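Local coordinates for protein rubber oxygenase (Streptomyces sp., PDB 5O1L) that cleaves the poly(cis-1,4-isoprene) chains of rubber oxidatively, adding O2 to their double bonds with a non-covalently bound b-type heme, at residues A40-T45 with V270-I275; D50-W55 with P221-D226; I227-H232 with K287-P292. All blocks are in the same frame, centred on the assembly; numbering follows the deposited sequence.

Interaction 1. Residues A40-T45 with V270-I275; sequences ASVAGT and VSDEYI
V42 and A43 meet the turn at D272-I275 through their backbone N-H groups, and these two bonds carry the contact between two irregular loops, one near the start of the chain and one linking helix 251-267 to helix 279-289. V42 N donates to I275 O at 2.9 Å, approaching nearly along the C=O axis (166°). A43 N reaches D272 O at 3.1 Å with a fairly straight N-H, but from above the carbonyl plane. The tight part lies around S41, whose CB presses on two carbonyls, 3.2 Å from E273 O and 3.3 Å from D272 O, while its CA makes a C-H...O contact with I275 O. With chi1 at 72°, S41 OG sits between its own backbone N and carbonyl carbon, where it accepts from G44 N (3.0 Å) in an ST motif and also bonds P38 O. Beside it V42 turns CG2 against CG2 of I275 (3.7 Å), and both side chains also rest on Q262 of helix 251-267. The far side is looser and more exposed: A43 CB lies over the D272-E273 backbone, and E273 CG comes no nearer than 3.8 Å to T45 O. S271 OG accepts from E273 N in an ST turn, which shapes the opposing loop, while D272 OD2 is held by W110 NE1. With modest apolar contacts, V42 on I275 and A43 CB beside D272 CB and E273 CG, and no salt bridge between the segments, the N-terminal loop is tied to the 270-275 loop chiefly by main-chain hydrogen bonds.

Interaction 2. Residues D50-W55 with P221-D226; sequences DPEYVW and PISQAD. With HEM (protoporphyrin IX containing Fe), chain C.
P51 and V54 turn their carbonyls toward the first turn of helix 224-244, whose start is marked by a capping box between S223 and D226. P51 lies in a short 3-10 turn (P51-E52) and V54 just beyond it; both carbonyl oxygens reach the helix N terminus. V54 O takes Q224 N at 2.9 Å in an almost straight bond (173° at the hydrogen), whereas P51 O is met by A225 N at 3.2 Å from above its carbonyl plane. Within the box, S223 OG accepts from D226 N and D226 OD2 accepts from S223 N, so the box serves the outer two N-H groups and the distant 50-55 loop those of Q224 and A225 between them. An Asx turn, D50 OD1 with E52 N, shapes the 3-10 turn. P51 CG packs against A225 CB, and P51 CB lies 3.9 Å from Q224 CB. E52 bends at chi2 (-82°), and its carboxylate passes beside A225 CB. One water joins E52 O and OE1 to S223 OG, and a second joins E52 OE2 to D226 OD1. R147 forms salt bridges with both E52 and D226, which would be expected to ease the repulsion between the two acids. I222 leads into the heme pocket, its CG1 3.7 Å from heme CAC, and its side chain also touches H198, the inferred axial ligand of the iron. D226 O approaches heme CMC as well; the helix start that meets the N-terminal loop on one side thus also borders the heme. The W55 indole bonds I220 O through NE1, while P221 O lies at the edge of the indole, near its plane, 3.3 Å from W55 CD1.

Interaction 3. Residues I227-H232 with K287-P292; sequences IMVTWH and KQVLDP. With HEM (protoporphyrin IX containing Fe), chain C.
V229 and H232, one turn apart on helix 224-244, face V289 and L290, where helix 279-289 ends; a helix packs here against a helix end in the mainly helical Lcp catalytic domain, whose family belongs to the globin clan. No hydrogen bond crosses between the segments. V229 holds CG1 anti to its backbone N (chi1 170°), and this methyl meets L290 CD1 at 3.8 Å. V229 CG2 lies 3.6 Å from V289 O. L290 places CG anti to its own N (chi1 173°), and beyond it the two methyls divide: CD1 goes to V229, CD2 to the backbone carbon of H232. The H232 ring has W231 CE3 over one face, offset toward the rim. Bonds from ND1 to T236 OG1 and from NE2 to Q285 OE1 hold its rotation, the latter joining it to helix 279-289. On the heme side of the helix, T230 CG2 lies 3.5 Å from heme CAB, and T230 OG1 bonds E148. V289 keeps CG1 anti to its carbonyl carbon (chi1 -51°) and CG2 between that carbon and the backbone N, from where CG2 sits obliquely to the imidazole, 3.9 Å from H232 CD2.

Helix 224-244 supplies one side of both interaction 2 and interaction 3, and both reach the heme; interaction 1 holds two loops farther out, away from the annotated sites. Interaction 2 is the most buried and polar, mixing backbone bonds, waters and charges at a helix start. Interaction 3, partly buried and further along the helix, is apolar between its segments. Interaction 1 is partly buried and relies on main-chain bonds near the surface. They form one continuous region: Y274 of interaction 1 packs on P51 of interaction 2, V270 CG2 lies 3.5 Å from I227 CG2 of interaction 3, and I222 touches I227 where the heme-lining residues of interactions 2 and 3 adjoin.

Interaction 1. Residues A40-T45 with V270-I275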
# COMPACT_ATOMS: atom_id res chain seq x y z
N ALA A 40 8.56 -20.88 1.44
CA ALA A 40 7.29 -20.39 1.90
C ALA A 40 6.67 -19.41 0.88
O ALA A 40 5.69 -18.71 1.27
CB ALA A 40 7.47 -19.69 3.24
N SER A 41 7.22 -19.31 -0.30
CA SER A 41 6.79 -18.33 -1.29
C SER A 41 5.83 -18.91 -2.31
O SER A 41 5.66 -20.13 -2.43
CB SER A 41 7.98 -17.80 -2.04
OG SER A 41 8.53 -18.75 -2.95
N VAL A 42 5.24 -18.02 -3.11
CA VAL A 42 4.39 -18.43 -4.21
C VAL A 42 5.15 -19.29 -5.19
O VAL A 42 4.56 -20.21 -5.75
CB VAL A 42 3.79 -17.19 -4.89
CG1 VAL A 42 3.17 -17.51 -6.27
CG2 VAL A 42 2.79 -16.50 -4.03
N ALA A 43 6.42 -18.94 -5.51
CA ALA A 43 7.18 -19.80 -6.42
C ALA A 43 7.42 -21.14 -5.81
O ALA A 43 7.40 -22.21 -6.49
CB ALA A 43 8.50 -19.18 -6.72
N GLY A 44 7.74 -21.17 -4.52
CA GLY A 44 7.85 -22.44 -3.81
C GLY A 44 9.19 -23.05 -3.83
O GLY A 44 9.40 -23.99 -3.03
N THR A 45 10.07 -22.57 -4.71
CA THR A 45 11.39 -23.08 -4.91
C THR A 45 12.20 -21.98 -5.57
O THR A 45 11.69 -20.91 -6.01
CB THR A 45 11.35 -24.44 -5.67
OG1 THR A 45 12.61 -25.12 -5.52
CG2 THR A 45 10.99 -24.21 -7.11
N VAL A 270 7.33 -7.68 -7.86
CA VAL A 270 7.92 -8.52 -6.82
C VAL A 270 8.08 -9.95 -7.39
O VAL A 270 7.13 -10.50 -7.94
CB VAL A 270 7.12 -8.55 -5.56
CG1 VAL A 270 7.87 -9.43 -4.54
CG2 VAL A 270 6.94 -7.11 -5.03
N SER A 271 9.26 -10.53 -7.30
CA SER A 271 9.47 -11.88 -7.72
C SER A 271 8.61 -12.82 -6.89
O SER A 271 8.50 -12.65 -5.66
CB SER A 271 10.92 -12.25 -7.44
OG SER A 271 11.10 -13.62 -7.68
N ASP A 272 8.09 -13.87 -7.53
CA ASP A 272 7.27 -14.85 -6.84
C ASP A 272 8.04 -15.52 -5.73
O ASP A 272 7.37 -16.05 -4.82
CB ASP A 272 6.72 -15.87 -7.80
CG ASP A 272 5.73 -15.33 -8.80
OD1 ASP A 272 5.30 -14.14 -8.59
OD2 ASP A 272 5.36 -16.09 -9.74
N GLU A 273 9.35 -15.55 -5.78
CA GLU A 273 10.14 -16.15 -4.72
C GLU A 273 10.12 -15.36 -3.40
O GLU A 273 10.57 -15.90 -2.40
CB GLU A 273 11.63 -16.23 -5.15
CG GLU A 273 11.85 -17.15 -6.30
CD GLU A 273 13.27 -17.15 -6.86
OE1 GLU A 273 14.19 -16.47 -6.31
OE2 GLU A 273 13.42 -17.88 -7.89
N TYR A 274 9.56 -14.16 -3.41
CA TYR A 274 9.45 -13.32 -2.21
C TYR A 274 8.03 -13.06 -1.75
O TYR A 274 7.81 -12.39 -0.74
CB TYR A 274 10.21 -11.96 -2.39
CG TYR A 274 11.65 -12.18 -2.83
CD1 TYR A 274 12.50 -13.02 -2.18
CD2 TYR A 274 12.09 -11.55 -3.95
CE1 TYR A 274 13.80 -13.17 -2.58
CE2 TYR A 274 13.38 -11.71 -4.41
CZ TYR A 274 14.21 -12.53 -3.68
OH TYR A 274 15.55 -12.71 -4.12
N ILE A 275 7.05 -13.51 -2.49
CA ILE A 275 5.63 -13.28 -2.11
C ILE A 275 5.16 -14.42 -1.23
O ILE A 275 5.30 -15.58 -1.63
CB ILE A 275 4.74 -13.21 -3.39
CG1 ILE A 275 5.24 -12.17 -4.39
CG2 ILE A 275 3.29 -13.01 -3.00
CD1 ILE A 275 4.53 -12.20 -5.71

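Interaction 2. Residues D50-W55 with P221-D226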
# COMPACT_ATOMS: atom_id res chain seq x y z
N ASP A 50 19.14 -12.97 -1.41
CA ASP A 50 18.67 -11.95 -0.49
C ASP A 50 17.98 -10.76 -1.21
O ASP A 50 18.61 -10.03 -1.99
CB ASP A 50 19.89 -11.42 0.26
CG ASP A 50 19.57 -10.43 1.35
OD1 ASP A 50 18.42 -10.05 1.58
OD2 ASP A 50 20.59 -9.98 1.96
N PRO A 51 16.68 -10.55 -0.91
CA PRO A 51 15.95 -9.50 -1.61
C PRO A 51 16.32 -8.09 -1.23
O PRO A 51 15.87 -7.14 -1.90
CB PRO A 51 14.51 -9.82 -1.28
CG PRO A 51 14.56 -10.47 0.05
CD PRO A 51 15.83 -11.26 0.04
N GLU A 52 17.18 -7.92 -0.22
CA GLU A 52 17.79 -6.60 0.04
C GLU A 52 18.64 -6.12 -1.12
O GLU A 52 18.90 -4.92 -1.22
CB GLU A 52 18.60 -6.63 1.36
CG GLU A 52 17.68 -6.78 2.54
CD GLU A 52 17.05 -5.51 3.01
OE1 GLU A 52 17.54 -4.40 2.58
OE2 GLU A 52 16.14 -5.57 3.87
N TYR A 53 19.09 -7.05 -1.97
CA TYR A 53 19.98 -6.72 -3.08
C TYR A 53 19.45 -7.09 -4.42
O TYR A 53 20.16 -7.41 -5.36
CB TYR A 53 21.38 -7.32 -2.81
CG TYR A 53 22.01 -6.82 -1.53
CD1 TYR A 53 22.68 -5.61 -1.49
CD2 TYR A 53 21.93 -7.54 -0.36
CE1 TYR A 53 23.34 -5.17 -0.36
CE2 TYR A 53 22.57 -7.13 0.80
CZ TYR A 53 23.26 -5.93 0.80
OH TYR A 53 23.89 -5.49 1.95
N VAL A 54 18.12 -7.04 -4.50
CA VAL A 54 17.38 -7.28 -5.73
C VAL A 54 16.43 -6.11 -5.91
O VAL A 54 15.74 -5.70 -4.98
CB VAL A 54 16.63 -8.63 -5.71
CG1 VAL A 54 15.88 -8.88 -6.99
CG2 VAL A 54 17.55 -9.82 -5.38
N TRP A 55 16.39 -5.57 -7.12
CA TRP A 55 15.52 -4.42 -7.45
C TRP A 55 14.58 -4.88 -8.53
O TRP A 55 13.86 -5.84 -8.32
CB TRP A 55 16.38 -3.19 -7.71
CG TRP A 55 17.10 -2.74 -6.46
CD1 TRP A 55 16.65 -1.86 -5.54
CD2 TRP A 55 18.39 -3.13 -6.02
NE1 TRP A 55 17.55 -1.69 -4.53
CE2 TRP A 55 18.63 -2.46 -4.80
CE3 TRP A 55 19.38 -4.00 -6.53
CZ2 TRP A 55 19.83 -2.62 -4.08
CZ3 TRP A 55 20.56 -4.14 -5.80
CH2 TRP A 55 20.76 -3.46 -4.62
N PRO A 221 17.34 2.70 -4.05
CA PRO A 221 16.16 2.58 -3.20
C PRO A 221 15.18 1.51 -3.76
O PRO A 221 15.29 1.03 -4.88
CB PRO A 221 15.49 3.94 -3.35
CG PRO A 221 15.82 4.30 -4.76
CD PRO A 221 17.25 3.85 -4.96
N ILE A 222 14.19 1.22 -2.93
CA ILE A 222 13.05 0.40 -3.31
C ILE A 222 13.50 -1.00 -3.73
O ILE A 222 13.21 -1.49 -4.83
CB ILE A 222 12.11 1.04 -4.38
CG1 ILE A 222 11.97 2.55 -4.27
CG2 ILE A 222 10.73 0.37 -4.27
CD1 ILE A 222 11.12 3.15 -5.33
N SER A 223 14.19 -1.67 -2.84
CA SER A 223 14.52 -3.08 -3.09
C SER A 223 13.26 -3.95 -2.99
O SER A 223 12.23 -3.49 -2.49
CB SER A 223 15.56 -3.59 -2.08
OG SER A 223 14.98 -3.66 -0.80
N GLN A 224 13.35 -5.17 -3.48
CA GLN A 224 12.28 -6.17 -3.34
C GLN A 224 11.89 -6.29 -1.87
O GLN A 224 10.70 -6.42 -1.54
CB GLN A 224 12.75 -7.54 -3.84
CG GLN A 224 13.02 -7.61 -5.34
CD GLN A 224 11.80 -7.88 -6.14
OE1 GLN A 224 11.61 -7.30 -7.24
NE2 GLN A 224 10.92 -8.68 -5.61
N ALA A 225 12.90 -6.36 -1.00
CA ALA A 225 12.64 -6.46 0.45
C ALA A 225 11.84 -5.26 0.93
O ALA A 225 10.87 -5.40 1.71
CB ALA A 225 13.96 -6.61 1.23
N ASP A 226 12.22 -4.07 0.49
CA ASP A 226 11.51 -2.88 0.86
C ASP A 226 10.01 -2.90 0.41
O ASP A 226 9.09 -2.55 1.19
CB ASP A 226 12.17 -1.62 0.25
CG ASP A 226 13.59 -1.33 0.75
OD1 ASP A 226 13.86 -1.65 1.91
OD2 ASP A 226 14.30 -0.62 -0.02
CHA HEM C . 5.34 5.87 -6.34
CHB HEM C . 2.66 2.22 -4.90
CHC HEM C . 6.35 0.51 -2.38
CHD HEM C . 8.60 4.66 -3.02
C1A HEM C . 4.35 4.96 -6.18
C2A HEM C . 3.09 5.09 -6.87
C3A HEM C . 2.32 4.09 -6.43
C4A HEM C . 3.06 3.32 -5.54
CMA HEM C . 0.89 3.87 -6.86
CAA HEM C . 2.66 6.17 -7.89
CBA HEM C . 2.16 7.43 -7.14
CGA HEM C . 1.35 8.27 -8.06
O1A HEM C . 2.05 8.95 -8.83
O2A HEM C . 0.06 8.21 -8.03
C1B HEM C . 3.45 1.41 -4.11
C2B HEM C . 2.97 0.19 -3.54
C3B HEM C . 3.97 -0.34 -2.85
C4B HEM C . 5.10 0.57 -2.95
CMB HEM C . 1.60 -0.42 -3.71
CAB HEM C . 4.17 -1.57 -2.13
CBB HEM C . 3.23 -2.63 -1.95
C1C HEM C . 7.31 1.50 -2.33
C2C HEM C . 8.46 1.42 -1.44
C3C HEM C . 9.08 2.60 -1.66
C4C HEM C . 8.27 3.36 -2.59
CMC HEM C . 8.87 0.25 -0.60
CAC HEM C . 10.31 3.10 -1.02
CBC HEM C . 11.23 2.44 -0.20
C1D HEM C . 7.90 5.35 -3.98
C2D HEM C . 8.32 6.64 -4.55
C3D HEM C . 7.43 6.99 -5.47
C4D HEM C . 6.46 5.90 -5.51
CMD HEM C . 9.51 7.38 -4.04
CAD HEM C . 7.42 8.29 -6.31
CBD HEM C . 6.71 9.36 -5.49
CGD HEM C . 6.75 10.68 -6.27
O1D HEM C . 5.65 11.17 -6.60
O2D HEM C . 7.82 11.27 -6.58
NA HEM C . 4.33 3.85 -5.40
NB HEM C . 4.71 1.58 -3.69
NC HEM C . 7.18 2.68 -3.01
ND HEM C . 6.81 4.91 -4.65
FE HEM C . 5.78 3.25 -4.21
O HOH W 1 17.33 -3.24 0.32
O HOH W 2 14.02 -4.09 3.43

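Interaction 3. Residues I227-H232 with K287-P292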
# COMPACT_ATOMS: atom_id res chain seq x y z
N ILE A 227 9.79 -3.39 -0.79
CA ILE A 227 8.43 -3.48 -1.32
C ILE A 227 7.62 -4.41 -0.40
O ILE A 227 6.46 -4.10 -0.05
CB ILE A 227 8.37 -3.88 -2.78
CG1 ILE A 227 9.11 -2.85 -3.65
CG2 ILE A 227 6.92 -4.10 -3.25
CD1 ILE A 227 9.24 -3.30 -5.07
N MET A 228 8.21 -5.54 -0.04
CA MET A 228 7.50 -6.50 0.83
C MET A 228 7.23 -5.98 2.24
O MET A 228 6.21 -6.26 2.81
CB MET A 228 8.18 -7.86 0.81
CG MET A 228 7.94 -8.57 -0.47
SD MET A 228 6.20 -8.77 -0.97
CE MET A 228 5.55 -9.49 0.43
N VAL A 229 8.15 -5.17 2.77
CA VAL A 229 7.86 -4.49 4.03
C VAL A 229 6.61 -3.68 3.94
O VAL A 229 5.71 -3.72 4.80
CB VAL A 229 9.10 -3.67 4.49
CG1 VAL A 229 8.71 -2.79 5.66
CG2 VAL A 229 10.24 -4.57 4.84
N THR A 230 6.53 -2.83 2.93
CA THR A 230 5.38 -1.99 2.67
C THR A 230 4.12 -2.88 2.46
O THR A 230 3.01 -2.60 2.96
CB THR A 230 5.68 -0.99 1.55
OG1 THR A 230 6.62 -0.07 2.13
CG2 THR A 230 4.42 -0.29 1.16
N TRP A 231 4.28 -3.98 1.71
CA TRP A 231 3.16 -4.90 1.52
C TRP A 231 2.59 -5.41 2.88
O TRP A 231 1.38 -5.49 3.07
CB TRP A 231 3.68 -6.08 0.68
CG TRP A 231 2.69 -7.05 0.18
CD1 TRP A 231 2.14 -7.08 -1.08
CD2 TRP A 231 2.19 -8.23 0.80
NE1 TRP A 231 1.32 -8.18 -1.25
CE2 TRP A 231 1.31 -8.90 -0.08
CE3 TRP A 231 2.33 -8.79 2.06
CZ2 TRP A 231 0.73 -10.11 0.21
CZ3 TRP A 231 1.72 -9.99 2.36
CH2 TRP A 231 0.89 -10.62 1.48
N HIS A 232 3.48 -5.72 3.83
CA HIS A 232 3.04 -6.17 5.15
C HIS A 232 2.32 -5.08 5.92
O HIS A 232 1.42 -5.39 6.69
CB HIS A 232 4.21 -6.71 5.92
CG HIS A 232 4.58 -8.08 5.46
ND1 HIS A 232 3.75 -9.15 5.48
CD2 HIS A 232 5.74 -8.52 4.91
CE1 HIS A 232 4.39 -10.20 4.98
NE2 HIS A 232 5.61 -9.85 4.66
N LYS A 287 6.18 -10.07 11.37
CA LYS A 287 6.77 -9.89 12.70
C LYS A 287 8.26 -9.68 12.63
O LYS A 287 8.79 -8.96 13.47
CB LYS A 287 6.44 -11.09 13.57
CG LYS A 287 5.03 -11.10 14.01
CD LYS A 287 4.70 -12.38 14.83
CE LYS A 287 3.24 -12.37 15.30
NZ LYS A 287 2.24 -12.64 14.21
N GLN A 288 8.93 -10.28 11.66
CA GLN A 288 10.37 -10.19 11.54
C GLN A 288 10.83 -9.03 10.70
O GLN A 288 11.91 -8.48 10.91
CB GLN A 288 10.90 -11.44 10.91
CG GLN A 288 12.30 -11.78 11.34
CD GLN A 288 12.68 -13.11 10.73
OE1 GLN A 288 12.26 -14.18 11.17
NE2 GLN A 288 13.43 -13.02 9.72
N VAL A 289 10.08 -8.65 9.67
CA VAL A 289 10.56 -7.65 8.72
C VAL A 289 9.92 -6.30 8.79
O VAL A 289 10.52 -5.37 8.29
CB VAL A 289 10.52 -8.12 7.27
CG1 VAL A 289 11.19 -9.48 7.11
CG2 VAL A 289 9.12 -8.15 6.74
N LEU A 290 8.70 -6.21 9.38
CA LEU A 290 8.09 -4.92 9.52
C LEU A 290 8.26 -4.42 10.95
O LEU A 290 8.77 -3.32 11.16
CB LEU A 290 6.62 -5.00 9.11
CG LEU A 290 5.77 -3.78 9.34
CD1 LEU A 290 6.28 -2.62 8.53
CD2 LEU A 290 4.32 -4.03 9.10
N ASP A 291 7.80 -5.18 11.91
CA ASP A 291 7.75 -4.67 13.32
C ASP A 291 9.09 -4.08 13.79
O ASP A 291 9.11 -2.96 14.30
CB ASP A 291 7.20 -5.73 14.28
CG ASP A 291 5.78 -6.15 13.95
OD1 ASP A 291 5.17 -5.60 13.01
OD2 ASP A 291 5.24 -7.11 14.57
N PRO A 292 10.21 -4.78 13.57
CA PRO A 292 11.51 -4.27 14.06
C PRO A 292 12.10 -3.06 13.35
O PRO A 292 13.07 -2.46 13.86
CB PRO A 292 12.46 -5.46 13.86
CG PRO A 292 11.58 -6.63 13.65
CD PRO A 292 10.41 -6.10 12.90
CHA HEM C . 5.34 5.87 -6.34
CHB HEM C . 2.66 2.22 -4.90
CHC HEM C . 6.35 0.51 -2.38
CHD HEM C . 8.60 4.66 -3.02
C1A HEM C . 4.35 4.96 -6.18
C2A HEM C . 3.09 5.09 -6.87
C3A HEM C . 2.32 4.09 -6.43
C4A HEM C . 3.06 3.32 -5.54
CMA HEM C . 0.89 3.87 -6.86
CAA HEM C . 2.66 6.17 -7.89
CBA HEM C . 2.16 7.43 -7.14
CGA HEM C . 1.35 8.27 -8.06
O1A HEM C . 2.05 8.95 -8.83
O2A HEM C . 0.06 8.21 -8.03
C1B HEM C . 3.45 1.41 -4.11
C2B HEM C . 2.97 0.19 -3.54
C3B HEM C . 3.97 -0.34 -2.85
C4B HEM C . 5.10 0.57 -2.95
CMB HEM C . 1.60 -0.42 -3.71
CAB HEM C . 4.17 -1.57 -2.13
CBB HEM C . 3.23 -2.63 -1.95
C1C HEM C . 7.31 1.50 -2.33
C2C HEM C . 8.46 1.42 -1.44
C3C HEM C . 9.08 2.60 -1.66
C4C HEM C . 8.27 3.36 -2.59
CMC HEM C . 8.87 0.25 -0.60
CAC HEM C . 10.31 3.10 -1.02
CBC HEM C . 11.23 2.44 -0.20
C1D HEM C . 7.90 5.35 -3.98
C2D HEM C . 8.32 6.64 -4.55
C3D HEM C . 7.43 6.99 -5.47
C4D HEM C . 6.46 5.90 -5.51
CMD HEM C . 9.51 7.38 -4.04
CAD HEM C . 7.42 8.29 -6.31
CBD HEM C . 6.71 9.36 -5.49
CGD HEM C . 6.75 10.68 -6.27
O1D HEM C . 5.65 11.17 -6.60
O2D HEM C . 7.82 11.27 -6.58
NA HEM C . 4.33 3.85 -5.40
NB HEM C . 4.71 1.58 -3.69
NC HEM C . 7.18 2.68 -3.01
ND HEM C . 6.81 4.91 -4.65
FE HEM C . 5.78 3.25 -4.21